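Local structure of serine-rich secreted cell wall anchored (LPXTG-motif ) protein (Lactobacillus reuteri ATCC 53608, 5NXK) at residues A[74-79]-A[87-92]; A[61-66]-A[98-103]; A[130-135]-A[161-166]. The protein probably acts as a secreted, cell-wall-anchored adhesin, built on a beta-solenoid, through which this gut bacterium attaches to its host. All blocks are in the same frame, centred on the assembly; numbering follows the deposited sequence.

Overall arrangement
Parallel sheets form the long faces of a beta-solenoid, and all three contacts cross its interior. From the N terminus, residues 61-66 come first and open the loop that contact 2 closes at 98-103. Contact 1 is nested inside that loop, since both 74-79 and 87-92 lie between those ends. Contact 3, between 130-135 and 161-166, follows in series. Contacts 1 and 2 join the sheet of strands 71-77 and 97-102 to the sheet of strands 61-63 and 90-92. Their centres are about 7 Å apart and they touch. Contact 3 joins the remaining face, through strand 129-134, to strand 163-164 in that second sheet. Its centre lies about 15 Å from that of contact 2, but Tyr102 touches Leu132.

Contact 1 (A[74-79]-A[87-92]); sequences LTIENA and YGFVNM
Val90 meets Leu74 tip to tip, and Ile76 meets Phe89; Ile76 and Val90 bury the most surface. The CG2 methyl of Val90 stands 4.1 Å from CD2 of Leu74. The two backbones are well apart, with 9.4 Å between the CA atoms of Leu74 and Val90, so the side chains span the gap alone. In the leucine CG is anti to the nitrogen (chi1 173°), and chi2 then turns CD2 to the valine. Val90 answers with the methyl that lies beside its backbone N.

Ile76 is two residues further along the same strand and points the same way. Its chain is extended (chi2 -178°), and the terminal CD1 leads. CD1 reaches CE2 of Phe89 at 3.8 Å. The methyl approaches the ring at a slant, and the two side chains cross obliquely. Leu81 of strand 79-83 touches both Ile76 and Phe89. Val100 of the next strand along, 97-102, packs on Val90.

No hydrogen bond joins the two segments. The contact is made by methyl groups and the Phe89 ring, all buried. Strands 71-77, 79-83 and 90-92 follow one another round one turn of the coil, with aliphatic side chains stacked inside. This is the interior of a parallel beta-solenoid, consistent with the pectate lyase-like family, here in an adhesin.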
loop_
_atom_site.group_PDB
_atom_site.type_symbol
_atom_site.label_atom_id
_atom_site.label_comp_id
_atom_site.label_asym_id
_atom_site.label_seq_id
_atom_site.Cartn_x
_atom_site.Cartn_y
_atom_site.Cartn_z
ATOM N N LEU A 74 11.276 -2.056 -7.695
ATOM C CA LEU A 74 12.003 -1.291 -6.673
ATOM C C LEU A 74 11.869 -1.979 -5.331
ATOM O O LEU A 74 10.757 -2.178 -4.857
ATOM C CB LEU A 74 11.473 0.143 -6.578
ATOM C CG LEU A 74 12.022 1.009 -5.435
ATOM C CD1 LEU A 74 13.534 1.221 -5.559
ATOM C CD2 LEU A 74 11.301 2.344 -5.396
ATOM N N THR A 75 12.986 -2.367 -4.731
ATOM C CA THR A 75 12.984 -2.963 -3.400
ATOM C C THR A 75 13.698 -2.054 -2.393
ATOM O O THR A 75 14.782 -1.554 -2.677
ATOM C CB THR A 75 13.649 -4.359 -3.447
ATOM O OG1 THR A 75 12.866 -5.220 -4.284
ATOM C CG2 THR A 75 13.732 -4.980 -2.086
ATOM N N ILE A 76 13.075 -1.810 -1.242
ATOM C CA ILE A 76 13.725 -1.101 -0.146
ATOM C C ILE A 76 13.758 -2.011 1.079
ATOM O O ILE A 76 12.720 -2.567 1.467
ATOM C CB ILE A 76 13.007 0.216 0.192
ATOM C CG1 ILE A 76 12.915 1.104 -1.058
ATOM C CG2 ILE A 76 13.726 0.933 1.323
ATOM C CD1 ILE A 76 12.253 2.455 -0.827
ATOM N N GLU A 77 14.942 -2.221 1.649
ATOM C CA GLU A 77 15.103 -3.128 2.790
ATOM C C GLU A 77 15.680 -2.397 3.980
ATOM O O GLU A 77 16.564 -1.547 3.815
ATOM C CB GLU A 77 16.032 -4.286 2.464
ATOM C CG GLU A 77 15.851 -4.930 1.122
ATOM C CD GLU A 77 16.754 -6.153 0.961
ATOM O OE1 GLU A 77 16.507 -6.980 0.055
ATOM O OE2 GLU A 77 17.728 -6.268 1.739
ATOM N N ASN A 78 15.177 -2.722 5.169
ATOM C CA ASN A 78 15.799 -2.330 6.433
ATOM C C ASN A 78 16.006 -0.828 6.503
ATOM O O ASN A 78 17.120 -0.338 6.660
ATOM C CB ASN A 78 17.118 -3.071 6.617
ATOM C CG ASN A 78 17.689 -2.902 8.020
ATOM O OD1 ASN A 78 16.969 -2.544 8.963
ATOM N ND2 ASN A 78 18.980 -3.167 8.166
ATOM N N ALA A 79 14.911 -0.100 6.347
ATOM C CA ALA A 79 14.974 1.347 6.358
ATOM C C ALA A 79 13.722 1.952 6.974
ATOM O O ALA A 79 12.672 1.302 7.092
ATOM C CB ALA A 79 15.180 1.874 4.941
ATOM N N TYR A 87 1.197 11.930 -2.495
ATOM C CA TYR A 87 1.481 10.893 -3.498
ATOM C C TYR A 87 2.510 9.856 -3.032
ATOM O O TYR A 87 3.079 9.134 -3.845
ATOM C CB TYR A 87 1.927 11.529 -4.827
ATOM C CG TYR A 87 0.823 12.383 -5.413
ATOM C CD1 TYR A 87 -0.363 11.796 -5.823
ATOM C CD2 TYR A 87 0.935 13.773 -5.493
ATOM C CE1 TYR A 87 -1.399 12.551 -6.336
ATOM C CE2 TYR A 87 -0.102 14.542 -6.002
ATOM C CZ TYR A 87 -1.266 13.923 -6.420
ATOM O OH TYR A 87 -2.315 14.648 -6.931
ATOM N N GLY A 88 2.713 9.772 -1.720
ATOM C CA GLY A 88 3.455 8.668 -1.130
ATOM C C GLY A 88 4.955 8.844 -1.150
ATOM O O GLY A 88 5.464 9.746 -1.822
ATOM N N PHE A 89 5.662 8.002 -0.393
ATOM C CA PHE A 89 7.109 7.939 -0.500
ATOM C C PHE A 89 7.465 7.463 -1.879
ATOM O O PHE A 89 8.349 8.026 -2.528
ATOM C CB PHE A 89 7.741 7.006 0.536
ATOM C CG PHE A 89 9.251 7.028 0.503
ATOM C CD1 PHE A 89 9.959 8.058 1.131
ATOM C CD2 PHE A 89 9.963 6.048 -0.171
ATOM C CE1 PHE A 89 11.358 8.098 1.084
ATOM C CE2 PHE A 89 11.358 6.080 -0.218
ATOM C CZ PHE A 89 12.056 7.103 0.408
ATOM N N VAL A 90 6.791 6.401 -2.315
ATOM C CA VAL A 90 6.861 5.995 -3.714
ATOM C C VAL A 90 5.541 6.273 -4.423
ATOM O O VAL A 90 4.440 5.935 -3.941
ATOM C CB VAL A 90 7.204 4.514 -3.902
ATOM C CG1 VAL A 90 7.491 4.251 -5.384
ATOM C CG2 VAL A 90 8.412 4.137 -3.056
ATOM N N ASN A 91 5.691 6.903 -5.581
ATOM C CA ASN A 91 4.601 7.259 -6.465
ATOM C C ASN A 91 4.776 6.415 -7.709
ATOM O O ASN A 91 5.672 6.657 -8.503
ATOM C CB ASN A 91 4.636 8.761 -6.786
ATOM C CG ASN A 91 3.634 9.171 -7.858
ATOM O OD1 ASN A 91 3.013 8.332 -8.509
ATOM N ND2 ASN A 91 3.477 10.483 -8.044
ATOM N N MET A 92 3.901 5.430 -7.861
ATOM C CA MET A 92 3.978 4.418 -8.906
ATOM C C MET A 92 3.226 4.944 -10.110
ATOM O O MET A 92 2.069 4.584 -10.340
ATOM C CB MET A 92 3.373 3.105 -8.394
ATOM C CG MET A 92 4.095 2.583 -7.144
ATOM S SD MET A 92 3.307 1.147 -6.344
ATOM C CE MET A 92 3.753 -0.123 -7.514
#

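Contact 2 (A[61-66]-A[98-103])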
loop_
_atom_site.group_PDB
_atom_site.type_symbol
_atom_site.label_atom_id
_atom_site.label_comp_id
_atom_site.label_asym_id
_atom_site.label_seq_id
_atom_site.Cartn_x
_atom_site.Cartn_y
_atom_site.Cartn_z
ATOM N N ILE A 61 10.187 9.198 -4.180
ATOM C CA ILE A 61 10.598 8.551 -5.418
ATOM C C ILE A 61 9.394 8.451 -6.345
ATOM O O ILE A 61 8.346 7.946 -5.950
ATOM C CB ILE A 61 11.187 7.158 -5.155
ATOM C CG1 ILE A 61 12.451 7.289 -4.313
ATOM C CG2 ILE A 61 11.459 6.426 -6.470
ATOM C CD1 ILE A 61 13.055 5.974 -3.897
ATOM N N ILE A 62 9.543 8.942 -7.571
ATOM C CA ILE A 62 8.490 8.846 -8.562
ATOM C C ILE A 62 8.889 7.915 -9.701
ATOM O O ILE A 62 9.831 8.195 -10.424
ATOM C CB ILE A 62 8.148 10.218 -9.155
ATOM C CG1 ILE A 62 7.904 11.242 -8.038
ATOM C CG2 ILE A 62 6.973 10.095 -10.131
ATOM C CD1 ILE A 62 7.558 12.626 -8.534
ATOM N N LEU A 63 8.158 6.817 -9.849
ATOM C CA LEU A 63 8.325 5.894 -10.971
ATOM C C LEU A 63 7.478 6.461 -12.096
ATOM O O LEU A 63 6.283 6.703 -11.914
ATOM C CB LEU A 63 7.875 4.479 -10.598
ATOM C CG LEU A 63 8.441 3.910 -9.285
ATOM C CD1 LEU A 63 7.981 2.466 -9.054
ATOM C CD2 LEU A 63 9.960 4.005 -9.235
ATOM N N ASN A 64 8.084 6.723 -13.247
ATOM C CA ASN A 64 7.358 7.443 -14.286
ATOM C C ASN A 64 7.758 7.071 -15.715
ATOM O O ASN A 64 7.870 7.947 -16.571
ATOM C CB ASN A 64 7.531 8.951 -14.061
ATOM C CG ASN A 64 6.349 9.764 -14.572
ATOM O OD1 ASN A 64 5.390 9.222 -15.126
ATOM N ND2 ASN A 64 6.404 11.073 -14.357
ATOM N N ASN A 65 7.974 5.781 -15.972
ATOM C CA ASN A 65 8.217 5.330 -17.343
ATOM C C ASN A 65 7.048 5.718 -18.228
ATOM O O ASN A 65 5.886 5.621 -17.826
ATOM C CB ASN A 65 8.452 3.820 -17.390
ATOM C CG ASN A 65 9.874 3.450 -17.028
ATOM O OD1 ASN A 65 10.784 4.260 -17.184
ATOM N ND2 ASN A 65 10.077 2.226 -16.554
ATOM N N ARG A 66 7.353 6.140 -19.449
ATOM C CA ARG A 66 6.304 6.580 -20.354
ATOM C C ARG A 66 5.845 5.418 -21.225
ATOM O O ARG A 66 4.684 5.369 -21.654
ATOM C CB ARG A 66 6.803 7.759 -21.192
ATOM C CG ARG A 66 5.758 8.434 -22.063
ATOM C CD ARG A 66 6.400 9.166 -23.207
ATOM N NE ARG A 66 5.612 9.097 -24.444
ATOM C CZ ARG A 66 5.600 8.073 -25.295
ATOM N NH1 ARG A 66 6.278 6.985 -24.995
ATOM N NH2 ARG A 66 4.817 8.094 -26.376
ATOM N N ASP A 98 4.827 -1.321 -12.464
ATOM C CA ASP A 98 5.641 -0.928 -11.309
ATOM C C ASP A 98 5.380 -1.916 -10.184
ATOM O O ASP A 98 4.223 -2.195 -9.851
ATOM C CB ASP A 98 5.291 0.465 -10.783
ATOM C CG ASP A 98 5.626 1.571 -11.748
ATOM O OD1 ASP A 98 6.684 1.503 -12.403
ATOM O OD2 ASP A 98 4.813 2.511 -11.839
ATOM N N THR A 99 6.447 -2.412 -9.585
ATOM C CA THR A 99 6.359 -3.281 -8.428
ATOM C C THR A 99 7.264 -2.713 -7.343
ATOM O O THR A 99 8.426 -2.436 -7.607
ATOM C CB THR A 99 6.765 -4.714 -8.789
ATOM O OG1 THR A 99 5.861 -5.212 -9.793
ATOM C CG2 THR A 99 6.709 -5.618 -7.561
ATOM N N VAL A 100 6.709 -2.499 -6.148
ATOM C CA VAL A 100 7.455 -1.979 -5.010
ATOM C C VAL A 100 7.437 -3.028 -3.900
ATOM O O VAL A 100 6.386 -3.621 -3.574
ATOM C CB VAL A 100 6.861 -0.647 -4.482
ATOM C CG1 VAL A 100 7.576 -0.207 -3.207
ATOM C CG2 VAL A 100 6.917 0.451 -5.562
ATOM N N THR A 101 8.600 -3.278 -3.325
ATOM C CA THR A 101 8.722 -4.224 -2.234
ATOM C C THR A 101 9.350 -3.541 -1.036
ATOM O O THR A 101 10.434 -2.967 -1.142
ATOM C CB THR A 101 9.565 -5.441 -2.653
ATOM O OG1 THR A 101 8.896 -6.114 -3.716
ATOM C CG2 THR A 101 9.759 -6.413 -1.484
ATOM N N TYR A 102 8.650 -3.574 0.093
ATOM C CA TYR A 102 9.191 -3.103 1.362
ATOM C C TYR A 102 9.540 -4.310 2.208
ATOM O O TYR A 102 8.666 -5.110 2.531
ATOM C CB TYR A 102 8.187 -2.240 2.127
ATOM C CG TYR A 102 8.002 -0.812 1.656
ATOM C CD1 TYR A 102 8.744 -0.283 0.606
ATOM C CD2 TYR A 102 7.064 0.009 2.278
ATOM C CE1 TYR A 102 8.564 1.046 0.198
ATOM C CE2 TYR A 102 6.873 1.316 1.880
ATOM C CZ TYR A 102 7.626 1.829 0.838
ATOM O OH TYR A 102 7.412 3.130 0.455
ATOM N N LYS A 103 10.803 -4.455 2.573
ATOM C CA LYS A 103 11.194 -5.557 3.435
ATOM C C LYS A 103 11.844 -5.029 4.716
ATOM O O LYS A 103 12.803 -4.259 4.652
ATOM C CB LYS A 103 12.125 -6.505 2.696
ATOM C CG LYS A 103 12.689 -7.616 3.575
ATOM C CD LYS A 103 13.621 -8.528 2.772
ATOM C CE LYS A 103 14.162 -9.690 3.619
ATOM N NZ LYS A 103 14.804 -10.729 2.745
#
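Asp98 lies against Leu63, and this pair makes most of the contact. The two side chains run past each other in opposite directions. Leu63 lies over one face of the carboxylate. Its CB is 3.7 Å from OD1 of Asp98, and its CD1 is 3.7 Å from CG of Asp98. That face of the carboxylate is therefore covered by aliphatic carbon. Its polar needs are met elsewhere: OD2 forms a salt bridge with Lys122, and OD1 is hydrogen-bonded to the hydroxyl of Ser94. The same hydroxyl bonds Asn65 N, which ties the acid to 61-66. The buried charge is probably balanced by the lysine. With CG beside the backbone N (chi1 -66°), Asp98 turns its acid group to where Leu63 passes.

Thr99 turns away from 61-66, as expected for alternate residues of a strand. In this parallel beta-helix one side of each strand faces the interior and the other faces outward. Strand 61-63 and strand 97-102 belong to different sheets and to different turns of the coil, with strand 90-92 following 61-63 in its sheet.

Val100 points inward again. Its CG2 meets CD1 of Leu63 at 4.2 Å, a looser apolar touch. Met92 also packs on Val100. Beyond it, Tyr102 turns to Phe89 and Val90, and at Lys103 the chain rounds a corner into the next face.

Contact 3 (A[130-135]-A[161-166]); sequences TTLNSV and TALYVS
Leu132 and Leu163 meet with no ring or other flat side-chain group between them, so no face or edge is used across this contact. Asn133 leaves its strand on the side away from 161-166; its amide is held by Asn180 at OD1 and by the backbone oxygen of Ala107 at ND2. What touches is aliphatic. CD1 of Leu132 stands 4.0 Å from CD1 of Leu163, and the two side chains cross at about a right angle. Leu163 has an extended end (chi2 171°), which carries its methyl inward to the leucine. Leu124 and Met188 also touch Leu163, and Leu126 touches Leu132.

The backbones draw nearer at the other pair. The CA atoms of Ser134 and Ala162 are 5.6 Å apart, and CB of Ser134 meets CB of Ala162 at 3.6 Å. Small side chains suit this close approach. The serine hydroxyl is anti to its backbone N (chi1 180°), and OG lies 3.8 Å from the alanine CB. That hydroxyl is hydrogen-bonded to Gly110 O and to the hydroxyl of Thr184.

Strand 129-134 and strand 163-164 lie on two faces of the beta-helix, and strands 137-140 and 143-146, among others, come between them in the chain. With no hydrogen bond across and all four touching residues buried, the chemistry implies that the two faces meet through apolar contact, while Ser134, with the one hydroxyl among them, bonds outside the pair.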
loop_
_atom_site.group_PDB
_atom_site.type_symbol
_atom_site.label_atom_id
_atom_site.label_comp_id
_atom_site.label_asym_id
_atom_site.label_seq_id
_atom_site.Cartn_x
_atom_site.Cartn_y
_atom_site.Cartn_z
ATOM N N THR A 130 7.364 -5.556 8.868
ATOM C CA THR A 130 7.165 -4.242 8.276
ATOM C C THR A 130 5.999 -3.528 8.954
ATOM O O THR A 130 4.910 -4.099 9.150
ATOM C CB THR A 130 6.931 -4.355 6.738
ATOM O OG1 THR A 130 8.146 -4.764 6.100
ATOM C CG2 THR A 130 6.482 -3.023 6.134
ATOM N N THR A 131 6.250 -2.283 9.332
ATOM C CA THR A 131 5.276 -1.474 10.030
ATOM C C THR A 131 5.066 -0.175 9.283
ATOM O O THR A 131 6.012 0.575 9.019
ATOM C CB THR A 131 5.721 -1.178 11.476
ATOM O OG1 THR A 131 5.941 -2.418 12.156
ATOM C CG2 THR A 131 4.647 -0.388 12.224
ATOM N N LEU A 132 3.814 0.077 8.940
ATOM C CA LEU A 132 3.435 1.255 8.184
ATOM C C LEU A 132 2.583 2.175 9.054
ATOM O O LEU A 132 1.614 1.717 9.667
ATOM C CB LEU A 132 2.672 0.833 6.926
ATOM C CG LEU A 132 3.365 -0.246 6.075
ATOM C CD1 LEU A 132 2.477 -0.624 4.916
ATOM C CD2 LEU A 132 4.712 0.247 5.547
ATOM N N ASN A 133 2.929 3.459 9.113
ATOM C CA ASN A 133 2.207 4.379 9.981
ATOM C C ASN A 133 1.609 5.546 9.207
ATOM O O ASN A 133 2.329 6.354 8.636
ATOM C CB ASN A 133 3.135 4.899 11.083
ATOM C CG ASN A 133 3.699 3.778 11.941
ATOM O OD1 ASN A 133 3.045 3.291 12.870
ATOM N ND2 ASN A 133 4.907 3.332 11.604
ATOM N N SER A 134 0.289 5.607 9.146
ATOM C CA SER A 134 -0.377 6.756 8.551
ATOM C C SER A 134 -0.636 7.779 9.658
ATOM O O SER A 134 -1.464 7.560 10.533
ATOM C CB SER A 134 -1.670 6.344 7.851
ATOM O OG SER A 134 -2.316 7.467 7.275
ATOM N N VAL A 135 0.091 8.891 9.602
ATOM C CA VAL A 135 0.103 9.903 10.654
ATOM C C VAL A 135 -0.119 11.305 10.082
ATOM O O VAL A 135 0.108 11.545 8.894
ATOM C CB VAL A 135 1.436 9.900 11.419
ATOM C CG1 VAL A 135 1.626 8.584 12.146
ATOM C CG2 VAL A 135 2.590 10.159 10.463
ATOM N N THR A 161 -6.739 7.852 2.159
ATOM C CA THR A 161 -6.226 6.512 2.374
ATOM C C THR A 161 -4.734 6.500 2.659
ATOM O O THR A 161 -4.011 7.366 2.191
ATOM C CB THR A 161 -6.517 5.605 1.141
ATOM O OG1 THR A 161 -6.086 4.269 1.414
ATOM C CG2 THR A 161 -5.798 6.135 -0.113
ATOM N N ALA A 162 -4.284 5.505 3.420
ATOM C CA ALA A 162 -2.856 5.325 3.711
ATOM C C ALA A 162 -2.098 4.705 2.543
ATOM O O ALA A 162 -0.920 4.980 2.347
ATOM C CB ALA A 162 -2.679 4.470 4.943
ATOM N N LEU A 163 -2.773 3.841 1.788
ATOM C CA LEU A 163 -2.139 3.134 0.675
ATOM C C LEU A 163 -3.090 3.131 -0.516
ATOM O O LEU A 163 -4.210 2.622 -0.423
ATOM C CB LEU A 163 -1.782 1.694 1.069
ATOM C CG LEU A 163 -0.735 1.474 2.163
ATOM C CD1 LEU A 163 -0.677 0.005 2.575
ATOM C CD2 LEU A 163 0.658 1.945 1.723
ATOM N N TYR A 164 -2.645 3.689 -1.639
ATOM C CA TYR A 164 -3.484 3.746 -2.834
ATOM C C TYR A 164 -2.738 3.016 -3.941
ATOM O O TYR A 164 -2.070 3.625 -4.782
ATOM C CB TYR A 164 -3.782 5.198 -3.206
ATOM C CG TYR A 164 -4.862 5.424 -4.232
ATOM C CD1 TYR A 164 -6.200 5.180 -3.923
ATOM C CD2 TYR A 164 -4.555 5.926 -5.504
ATOM C CE1 TYR A 164 -7.197 5.409 -4.844
ATOM C CE2 TYR A 164 -5.559 6.170 -6.441
ATOM C CZ TYR A 164 -6.874 5.908 -6.100
ATOM O OH TYR A 164 -7.893 6.133 -6.997
ATOM N N VAL A 165 -2.866 1.694 -3.917
ATOM C CA VAL A 165 -2.098 0.809 -4.775
ATOM C C VAL A 165 -3.094 0.100 -5.669
ATOM O O VAL A 165 -3.969 -0.618 -5.186
ATOM C CB VAL A 165 -1.292 -0.220 -3.961
ATOM C CG1 VAL A 165 -0.561 -1.195 -4.896
ATOM C CG2 VAL A 165 -0.322 0.485 -3.011
ATOM N N SER A 166 -2.966 0.296 -6.975
ATOM C CA SER A 166 -4.062 -0.070 -7.856
ATOM C C SER A 166 -4.422 -1.558 -7.827
ATOM O O SER A 166 -5.605 -1.912 -7.726
ATOM C CB SER A 166 -3.731 0.354 -9.288
ATOM O OG SER A 166 -4.863 0.175 -10.117
#